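Local coordinates for protein response regulator FixJ (Bradyrhizobium japonicum, PDB 5XSO) that acts as the response regulator of an oxygen-sensing two-component system, inducing nifA and fixK expression once its partner kinase FixL activates it, at residues 86-91 against 131-136. Sequence-based numbering, arbitrary orientation.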
loop_
_atom_site.group_PDB
_atom_site.type_symbol
_atom_site.label_atom_id
_atom_site.label_comp_id
_atom_site.label_asym_id
_atom_site.label_seq_id
_atom_site.Cartn_x
_atom_site.Cartn_y
_atom_site.Cartn_z
ATOM N N PRO A 86 -0.376 2.929 1.938
ATOM C CA PRO A 86 0.970 2.395 2.163
ATOM C C PRO A 86 1.338 2.231 3.638
ATOM O O PRO A 86 2.464 1.813 3.937
ATOM C CB PRO A 86 1.857 3.452 1.492
ATOM C CG PRO A 86 1.097 4.723 1.697
ATOM C CD PRO A 86 -0.378 4.392 1.767
ATOM N N PHE A 87 0.445 2.499 4.561
ATOM C CA PHE A 87 0.810 2.415 5.993
ATOM C C PHE A 87 1.015 0.959 6.400
ATOM O O PHE A 87 0.129 0.134 6.179
ATOM C CB PHE A 87 -0.296 2.978 6.870
ATOM C CG PHE A 87 -0.583 4.439 6.699
ATOM C CD1 PHE A 87 -1.512 5.042 7.546
ATOM C CD2 PHE A 87 0.026 5.218 5.717
ATOM C CE1 PHE A 87 -1.835 6.415 7.404
ATOM C CE2 PHE A 87 -0.280 6.567 5.587
ATOM C CZ PHE A 87 -1.210 7.166 6.428
ATOM N N PRO A 88 2.120 0.606 7.050
ATOM C CA PRO A 88 2.213 -0.748 7.608
ATOM C C PRO A 88 1.263 -0.899 8.795
ATOM O O PRO A 88 1.008 0.058 9.551
ATOM C CB PRO A 88 3.682 -0.852 8.058
ATOM C CG PRO A 88 4.092 0.574 8.372
ATOM C CD PRO A 88 3.280 1.452 7.409
ATOM N N ILE A 89 0.750 -2.115 8.978
ATOM C CA ILE A 89 -0.178 -2.387 10.071
ATOM C C ILE A 89 0.346 -3.523 10.963
ATOM O O ILE A 89 0.655 -4.622 10.474
ATOM C CB ILE A 89 -1.583 -2.735 9.546
ATOM C CG1 ILE A 89 -2.114 -1.597 8.661
ATOM C CG2 ILE A 89 -2.506 -3.000 10.764
ATOM C CD1 ILE A 89 -3.239 -2.038 7.697
ATOM N N LEU A 90 0.404 -3.268 12.275
ATOM C CA LEU A 90 0.677 -4.299 13.272
ATOM C C LEU A 90 -0.602 -4.586 14.068
ATOM O O LEU A 90 -1.352 -3.657 14.415
ATOM C CB LEU A 90 1.772 -3.835 14.262
ATOM C CG LEU A 90 3.036 -3.292 13.598
ATOM C CD1 LEU A 90 4.019 -2.837 14.694
ATOM C CD2 LEU A 90 3.672 -4.441 12.723
ATOM N N ILE A 91 -0.839 -5.859 14.371
ATOM C CA ILE A 91 -2.062 -6.319 15.020
ATOM C C ILE A 91 -1.721 -6.801 16.419
ATOM O O ILE A 91 -0.836 -7.658 16.578
ATOM C CB ILE A 91 -2.719 -7.457 14.211
ATOM C CG1 ILE A 91 -3.078 -6.978 12.791
ATOM C CG2 ILE A 91 -3.895 -8.035 14.981
ATOM C CD1 ILE A 91 -4.108 -5.897 12.780
ATOM N N ARG A 131 10.640 1.174 8.463
ATOM C CA ARG A 131 11.795 1.126 7.575
ATOM C C ARG A 131 11.459 0.418 6.264
ATOM O O ARG A 131 11.859 0.873 5.184
ATOM C CB ARG A 131 12.960 0.447 8.299
ATOM C CG ARG A 131 14.238 0.297 7.485
ATOM C CD ARG A 131 15.362 -0.328 8.325
ATOM N NE ARG A 131 15.524 0.322 9.624
ATOM C CZ ARG A 131 15.370 -0.288 10.799
ATOM N NH1 ARG A 131 15.541 0.392 11.929
ATOM N NH2 ARG A 131 15.048 -1.576 10.848
ATOM N N GLN A 132 10.704 -0.689 6.331
ATOM C CA GLN A 132 10.368 -1.437 5.122
ATOM C C GLN A 132 9.283 -0.747 4.293
ATOM O O GLN A 132 9.286 -0.858 3.063
ATOM C CB GLN A 132 9.919 -2.861 5.467
ATOM C CG GLN A 132 10.761 -3.569 6.515
ATOM C CD GLN A 132 11.769 -4.554 5.954
ATOM O OE1 GLN A 132 12.712 -4.159 5.264
ATOM N NE2 GLN A 132 11.595 -5.842 6.276
ATOM N N ALA A 133 8.315 -0.084 4.940
ATOM C CA ALA A 133 7.195 0.540 4.233
ATOM C C ALA A 133 7.502 1.946 3.719
ATOM O O ALA A 133 6.839 2.411 2.778
ATOM C CB ALA A 133 5.964 0.606 5.154
ATOM N N GLU A 134 8.462 2.643 4.326
ATOM C CA GLU A 134 8.680 4.035 3.956
ATOM C C GLU A 134 9.002 4.207 2.480
ATOM O O GLU A 134 8.406 5.101 1.858
ATOM C CB GLU A 134 9.772 4.657 4.836
ATOM C CG GLU A 134 9.743 6.182 4.860
ATOM C CD GLU A 134 9.957 6.769 6.238
ATOM O OE1 GLU A 134 10.805 6.243 7.000
ATOM O OE2 GLU A 134 9.273 7.766 6.557
ATOM N N PRO A 135 9.892 3.414 1.862
ATOM C CA PRO A 135 10.173 3.619 0.431
ATOM C C PRO A 135 8.931 3.663 -0.454
ATOM O O PRO A 135 8.820 4.575 -1.293
ATOM C CB PRO A 135 11.096 2.438 0.103
ATOM C CG PRO A 135 11.830 2.219 1.337
ATOM C CD PRO A 135 10.854 2.467 2.460
ATOM N N ALA A 136 7.969 2.743 -0.274
ATOM C CA ALA A 136 6.773 2.799 -1.122
ATOM C C ALA A 136 5.912 4.020 -0.792
ATOM O O ALA A 136 5.338 4.652 -1.691
ATOM C CB ALA A 136 5.964 1.514 -0.986
HETATM O O HOH W 1 4.337 1.067 2.190
#
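The carbonyl oxygens of Pro86 and Ala133 share one water, which donates to both: it lies 2.7 Å from Pro86 O and 2.9 Å from Ala133 O. Neither carbonyl oxygen can donate, so the water, giving a proton to each, joins the loop to the helix; no direct hydrogen bond crosses here. Beside that bridge the contact is apolar. The methyl of Ala133 points at the ring of Pro88 and meets its CG–CD side, with CB 3.6 Å from Pro88 CD, and it also comes within 3.9 Å of Pro86 O. The CA atoms of Pro88 and Ala133 stand 6.2 Å apart, a close approach that the small alanine permits. Nearby, the helix kinks at Pro135, whose ring nitrogen has no N-H to give, and the N of Ala136 also makes no bond to the turn before. All this joins the lead-in to strand 89-93, which lies between strands 61-65 and 111-114 in the receiver domain's five-stranded parallel sheet, to the later part of helix 119-138. One turn earlier on that helix Ala129 also touches Pro88, and Leu90 packs on Leu122, Met125 and Ile126, while Phe87 turns away to Met80 of helix 73-82.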